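Local coordinates for divalent ion tolerance protein CutA1 (Ehrlichia chaffeensis, PDB 4IYQ) that may bind copper and belongs to the CutA family of divalent-ion tolerance proteins, here forming a trimer, at residues 27-41 / 94-108. Residues are numbered along the deposited sequence; the frame is centred on the assembly and turned at random.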
loop_
_atom_site.group_PDB
_atom_site.type_symbol
_atom_site.label_atom_id
_atom_site.label_comp_id
_atom_site.label_asym_id
_atom_site.label_seq_id
_atom_site.Cartn_x
_atom_site.Cartn_y
_atom_site.Cartn_z
ATOM N N LEU A 27 -3.176 -9.828 -0.979
ATOM C CA LEU A 27 -2.371 -9.101 -0.013
ATOM C C LEU A 27 -3.202 -8.840 1.253
ATOM O O LEU A 27 -4.388 -8.484 1.179
ATOM C CB LEU A 27 -1.885 -7.787 -0.600
ATOM C CG LEU A 27 -1.123 -7.829 -1.922
ATOM C CD1 LEU A 27 -0.771 -6.406 -2.325
ATOM C CD2 LEU A 27 0.117 -8.707 -1.864
ATOM N N LEU A 28 -2.590 -9.020 2.414
ATOM C CA LEU A 28 -3.233 -8.626 3.654
ATOM C C LEU A 28 -2.458 -7.486 4.291
ATOM O O LEU A 28 -1.227 -7.496 4.343
ATOM C CB LEU A 28 -3.348 -9.806 4.626
ATOM C CG LEU A 28 -4.571 -10.706 4.418
ATOM C CD1 LEU A 28 -4.429 -11.546 3.163
ATOM C CD2 LEU A 28 -4.833 -11.594 5.616
ATOM N N TYR A 29 -3.201 -6.517 4.800
ATOM C CA TYR A 29 -2.630 -5.356 5.453
ATOM C C TYR A 29 -3.127 -5.259 6.891
ATOM O O TYR A 29 -4.322 -5.380 7.146
ATOM C CB TYR A 29 -3.000 -4.102 4.657
ATOM C CG TYR A 29 -2.544 -2.785 5.228
ATOM C CD1 TYR A 29 -1.340 -2.224 4.830
ATOM C CD2 TYR A 29 -3.338 -2.075 6.133
ATOM C CE1 TYR A 29 -0.919 -0.999 5.317
ATOM C CE2 TYR A 29 -2.924 -0.845 6.640
ATOM C CZ TYR A 29 -1.706 -0.310 6.219
ATOM O OH TYR A 29 -1.262 0.906 6.688
ATOM N N THR A 30 -2.208 -5.024 7.825
ATOM C CA THR A 30 -2.578 -4.846 9.227
ATOM C C THR A 30 -1.558 -3.919 9.895
ATOM O O THR A 30 -0.472 -3.662 9.357
ATOM C CB THR A 30 -2.657 -6.216 9.999
ATOM O OG1 THR A 30 -3.318 -6.050 11.258
ATOM C CG2 THR A 30 -1.266 -6.805 10.247
ATOM N N THR A 31 -1.911 -3.405 11.067
ATOM C CA THR A 31 -0.977 -2.567 11.811
ATOM C C THR A 31 -0.783 -3.112 13.238
ATOM O O THR A 31 -1.645 -3.787 13.768
ATOM C CB THR A 31 -1.465 -1.099 11.850
ATOM O OG1 THR A 31 -2.733 -1.048 12.510
ATOM C CG2 THR A 31 -1.642 -0.556 10.454
ATOM N N THR A 32 0.354 -2.803 13.852
ATOM C CA THR A 32 0.688 -3.306 15.184
ATOM C C THR A 32 1.291 -2.188 16.021
ATOM O O THR A 32 1.833 -1.235 15.478
ATOM C CB THR A 32 1.690 -4.474 15.124
ATOM O OG1 THR A 32 2.859 -4.053 14.418
ATOM C CG2 THR A 32 1.088 -5.674 14.413
ATOM N N PRO A 33 1.163 -2.278 17.350
ATOM C CA PRO A 33 1.731 -1.214 18.183
ATOM C C PRO A 33 3.262 -1.174 18.179
ATOM O O PRO A 33 3.827 -0.096 18.304
ATOM C CB PRO A 33 1.188 -1.537 19.583
ATOM C CG PRO A 33 0.770 -2.957 19.535
ATOM C CD PRO A 33 0.332 -3.213 18.129
ATOM N N THR A 34 3.927 -2.315 18.040
ATOM C CA THR A 34 5.383 -2.330 18.039
ATOM C C THR A 34 5.924 -3.124 16.860
ATOM O O THR A 34 5.189 -3.880 16.225
ATOM C CB THR A 34 5.936 -2.968 19.307
ATOM O OG1 THR A 34 5.911 -4.402 19.164
ATOM C CG2 THR A 34 5.120 -2.530 20.532
ATOM N N TYR A 35 7.217 -2.975 16.583
ATOM C CA TYR A 35 7.877 -3.823 15.595
ATOM C C TYR A 35 7.845 -5.298 16.005
ATOM O O TYR A 35 7.601 -6.168 15.171
ATOM C CB TYR A 35 9.328 -3.374 15.368
ATOM C CG TYR A 35 10.101 -4.285 14.440
ATOM C CD1 TYR A 35 9.987 -4.158 13.051
ATOM C CD2 TYR A 35 10.942 -5.276 14.943
ATOM C CE1 TYR A 35 10.685 -4.999 12.192
ATOM C CE2 TYR A 35 11.638 -6.124 14.093
ATOM C CZ TYR A 35 11.505 -5.977 12.720
ATOM O OH TYR A 35 12.197 -6.805 11.874
ATOM N N GLU A 36 8.088 -5.573 17.285
ATOM C CA GLU A 36 8.137 -6.947 17.781
ATOM C C GLU A 36 6.819 -7.671 17.530
ATOM O O GLU A 36 6.812 -8.820 17.094
ATOM C CB GLU A 36 8.485 -6.974 19.281
ATOM N N ASP A 37 5.705 -6.983 17.765
ATOM C CA ASP A 37 4.390 -7.542 17.476
ATOM C C ASP A 37 4.254 -7.935 16.001
ATOM O O ASP A 37 3.704 -8.997 15.685
ATOM C CB ASP A 37 3.292 -6.545 17.845
ATOM C CG ASP A 37 3.112 -6.398 19.347
ATOM O OD1 ASP A 37 2.892 -7.419 20.038
ATOM O OD2 ASP A 37 3.188 -5.252 19.837
ATOM N N ALA A 38 4.754 -7.075 15.110
ATOM C CA ALA A 38 4.676 -7.324 13.667
ATOM C C ALA A 38 5.543 -8.515 13.262
ATOM O O ALA A 38 5.143 -9.348 12.447
ATOM C CB ALA A 38 5.084 -6.092 12.893
ATOM N N TYR A 39 6.727 -8.604 13.850
ATOM C CA TYR A 39 7.615 -9.706 13.534
ATOM C C TYR A 39 6.962 -10.998 13.999
ATOM O O TYR A 39 6.941 -11.996 13.278
ATOM C CB TYR A 39 8.987 -9.529 14.195
ATOM C CG TYR A 39 10.035 -10.452 13.647
ATOM C CD1 TYR A 39 10.721 -10.144 12.475
ATOM C CD2 TYR A 39 10.329 -11.653 14.279
ATOM C CE1 TYR A 39 11.695 -11.004 11.954
ATOM C CE2 TYR A 39 11.292 -12.522 13.770
ATOM C CZ TYR A 39 11.968 -12.189 12.611
ATOM O OH TYR A 39 12.916 -13.051 12.113
ATOM N N ARG A 40 6.389 -10.954 15.195
ATOM C CA ARG A 40 5.777 -12.127 15.788
ATOM C C ARG A 40 4.634 -12.657 14.914
ATOM O O ARG A 40 4.540 -13.851 14.649
ATOM C CB ARG A 40 5.283 -11.801 17.198
ATOM C CG ARG A 40 4.394 -12.870 17.815
ATOM C CD ARG A 40 4.010 -12.525 19.254
ATOM N NE ARG A 40 3.125 -13.543 19.808
ATOM C CZ ARG A 40 1.801 -13.536 19.712
ATOM N NH1 ARG A 40 1.164 -12.540 19.093
ATOM N NH2 ARG A 40 1.113 -14.535 20.252
ATOM N N ILE A 41 3.766 -11.765 14.469
ATOM C CA ILE A 41 2.664 -12.159 13.613
ATOM C C ILE A 41 3.185 -12.751 12.299
ATOM O O ILE A 41 2.722 -13.799 11.825
ATOM C CB ILE A 41 1.750 -10.959 13.343
ATOM C CG1 ILE A 41 0.953 -10.646 14.605
ATOM C CG2 ILE A 41 0.820 -11.252 12.206
ATOM C CD1 ILE A 41 0.191 -9.358 14.536
ATOM N N ILE A 94 -4.787 -14.030 12.324
ATOM C CA ILE A 94 -4.284 -12.720 12.727
ATOM C C ILE A 94 -5.162 -12.138 13.835
ATOM O O ILE A 94 -4.637 -11.610 14.815
ATOM C CB ILE A 94 -4.201 -11.732 11.529
ATOM C CG1 ILE A 94 -3.125 -12.181 10.524
ATOM C CG2 ILE A 94 -3.862 -10.337 12.008
ATOM C CD1 ILE A 94 -3.256 -11.523 9.162
ATOM N N GLN A 95 -6.485 -12.286 13.709
ATOM C CA GLN A 95 -7.415 -11.784 14.728
ATOM C C GLN A 95 -7.168 -12.461 16.082
ATOM O O GLN A 95 -7.140 -11.804 17.116
ATOM C CB GLN A 95 -8.877 -11.996 14.294
ATOM N N ALA A 96 -6.937 -13.767 16.063
ATOM C CA ALA A 96 -6.725 -14.524 17.290
ATOM C C ALA A 96 -5.444 -14.122 18.014
ATOM O O ALA A 96 -5.398 -14.161 19.233
ATOM C CB ALA A 96 -6.714 -16.009 16.995
ATOM N N ILE A 97 -4.402 -13.731 17.284
ATOM C CA ILE A 97 -3.115 -13.490 17.932
ATOM C C ILE A 97 -2.748 -12.020 18.054
ATOM O O ILE A 97 -1.744 -11.693 18.676
ATOM C CB ILE A 97 -1.962 -14.194 17.179
ATOM C CG1 ILE A 97 -1.687 -13.494 15.843
ATOM C CG2 ILE A 97 -2.269 -15.678 17.008
ATOM C CD1 ILE A 97 -0.690 -14.183 14.972
ATOM N N HIS A 98 -3.565 -11.141 17.479
ATOM C CA HIS A 98 -3.278 -9.701 17.454
ATOM C C HIS A 98 -3.401 -9.059 18.840
ATOM O O HIS A 98 -4.332 -9.349 19.593
ATOM C CB HIS A 98 -4.224 -9.002 16.481
ATOM C CG HIS A 98 -3.643 -7.781 15.850
ATOM N ND1 HIS A 98 -3.467 -6.602 16.540
ATOM C CD2 HIS A 98 -3.188 -7.555 14.594
ATOM C CE1 HIS A 98 -2.931 -5.699 15.735
ATOM N NE2 HIS A 98 -2.751 -6.251 14.550
ATOM N N PRO A 99 -2.462 -8.175 19.181
ATOM C CA PRO A 99 -2.547 -7.438 20.453
ATOM C C PRO A 99 -3.796 -6.558 20.577
ATOM O O PRO A 99 -4.330 -6.409 21.678
ATOM C CB PRO A 99 -1.282 -6.570 20.449
ATOM C CG PRO A 99 -0.772 -6.591 19.009
ATOM C CD PRO A 99 -1.217 -7.903 18.442
ATOM N N TYR A 100 -4.272 -6.006 19.465
ATOM C CA TYR A 100 -5.472 -5.167 19.487
ATOM C C TYR A 100 -6.738 -6.013 19.539
ATOM O O TYR A 100 -6.819 -7.057 18.895
ATOM C CB TYR A 100 -5.544 -4.257 18.249
ATOM C CG TYR A 100 -4.471 -3.191 18.119
ATOM C CD1 TYR A 100 -3.793 -2.702 19.229
ATOM C CD2 TYR A 100 -4.137 -2.672 16.863
ATOM C CE1 TYR A 100 -2.805 -1.726 19.095
ATOM C CE2 TYR A 100 -3.155 -1.697 16.717
ATOM C CZ TYR A 100 -2.496 -1.227 17.835
ATOM O OH TYR A 100 -1.526 -0.260 17.685
ATOM N N ASP A 101 -7.737 -5.535 20.274
ATOM C CA ASP A 101 -9.063 -6.149 20.262
ATOM C C ASP A 101 -9.733 -5.945 18.918
ATOM O O ASP A 101 -10.390 -6.840 18.398
ATOM C CB ASP A 101 -9.947 -5.556 21.362
ATOM C CG ASP A 101 -9.444 -5.881 22.742
ATOM O OD1 ASP A 101 -9.274 -4.941 23.549
ATOM O OD2 ASP A 101 -9.213 -7.078 23.018
ATOM N N THR A 102 -9.564 -4.751 18.364
ATOM C CA THR A 102 -10.105 -4.438 17.055
ATOM C C THR A 102 -8.999 -4.058 16.085
ATOM O O THR A 102 -8.757 -2.880 15.848
ATOM C CB THR A 102 -11.114 -3.296 17.124
ATOM O OG1 THR A 102 -12.047 -3.558 18.178
ATOM C CG2 THR A 102 -11.856 -3.163 15.781
ATOM N N PRO A 103 -8.309 -5.058 15.531
ATOM C CA PRO A 103 -7.260 -4.755 14.555
ATOM C C PRO A 103 -7.835 -4.484 13.165
ATOM O O PRO A 103 -8.921 -4.981 12.842
ATOM C CB PRO A 103 -6.416 -6.029 14.557
ATOM C CG PRO A 103 -7.426 -7.103 14.827
ATOM C CD PRO A 103 -8.412 -6.505 15.799
ATOM N N ALA A 104 -7.131 -3.686 12.366
ATOM C CA ALA A 104 -7.443 -3.585 10.946
ATOM C C ALA A 104 -6.784 -4.756 10.226
ATOM O O ALA A 104 -5.562 -4.838 10.166
ATOM C CB ALA A 104 -6.950 -2.249 10.364
ATOM N N ILE A 105 -7.581 -5.668 9.693
ATOM C CA ILE A 105 -7.041 -6.735 8.864
ATOM C C ILE A 105 -7.737 -6.694 7.533
ATOM O O ILE A 105 -8.872 -7.125 7.406
ATOM C CB ILE A 105 -7.218 -8.091 9.500
ATOM C CG1 ILE A 105 -6.743 -8.048 10.958
ATOM C CG2 ILE A 105 -6.464 -9.141 8.700
ATOM C CD1 ILE A 105 -7.223 -9.254 11.767
ATOM N N ILE A 106 -7.037 -6.157 6.545
ATOM C CA ILE A 106 -7.630 -5.747 5.279
ATOM C C ILE A 106 -7.028 -6.513 4.100
ATOM O O ILE A 106 -5.810 -6.642 3.993
ATOM C CB ILE A 106 -7.428 -4.239 5.077
ATOM C CG1 ILE A 106 -8.097 -3.478 6.230
ATOM C CG2 ILE A 106 -7.934 -3.795 3.721
ATOM C CD1 ILE A 106 -7.790 -1.992 6.238
ATOM N N THR A 107 -7.894 -7.014 3.227
ATOM C CA THR A 107 -7.482 -7.823 2.097
ATOM C C THR A 107 -7.584 -7.068 0.783
ATOM O O THR A 107 -8.640 -6.533 0.437
ATOM C CB THR A 107 -8.341 -9.096 1.974
ATOM O OG1 THR A 107 -8.316 -9.814 3.209
ATOM C CG2 THR A 107 -7.820 -9.985 0.841
ATOM N N ILE A 108 -6.496 -7.051 0.035
ATOM C CA ILE A 108 -6.525 -6.455 -1.283
ATOM C C ILE A 108 -6.143 -7.543 -2.274
ATOM O O ILE A 108 -5.137 -8.209 -2.090
ATOM C CB ILE A 108 -5.570 -5.243 -1.372
ATOM C CG1 ILE A 108 -6.160 -4.063 -0.623
ATOM C CG2 ILE A 108 -5.334 -4.819 -2.800
ATOM C CD1 ILE A 108 -5.119 -3.037 -0.270
HETATM O O HOH W 1 -4.306 -2.844 13.378
HETATM O O HOH W 2 -1.469 -14.173 20.854
#
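With OG1 of Thr30 turned anti to its own nitrogen (chi1 -166°) and the ring of His98 likewise swung away from its nitrogen (chi1 -150°), the two side chains run in opposing directions and their polar groups meet between strand and loop. Thr30 OG1 donates to Ala104 O at 2.8 Å. It also accepts a weak bond from His98 NE2, which makes a second weak, bent one to Thr31 O, so a small hydroxyl suits this buried spot by both giving and taking. Histidine suits its place because its two nitrogens serve opposite roles: ND1 takes the Tyr100 N-H in the ring plane at 3.1 Å, fixing the ring's rotation, while Pro103 CB sits over one face. On the N-terminal side of Thr30, strands 27-32 and 105-108 pair antiparallel, with Tyr29 N reaching Ile106 O at 2.7 Å. This is the ferredoxin-like fold of CutA, in which helices 35-47 and 87-97 pack on one face of the sheet; in the trimer, Ile106 and Thr107 carry the sheet on into a second subunit. Apolar branched side chains suit these buried seams: Leu28 CD2 touches Ile94 CD1 between strand and helix, and Ile41 CG1 meets Ile97 CD1 at 3.9 Å between the two helices. Rigid Pro33 lays CD 3.5 Å from Tyr100 CZ, whose hydroxyl bonds Glu75. Arginine's long, extended chain lets Arg40 NH1 reach Ile97 O at 3.1 Å, a carbonyl at the C-terminal end of helix 87-97 that lies in the guanidinium plane.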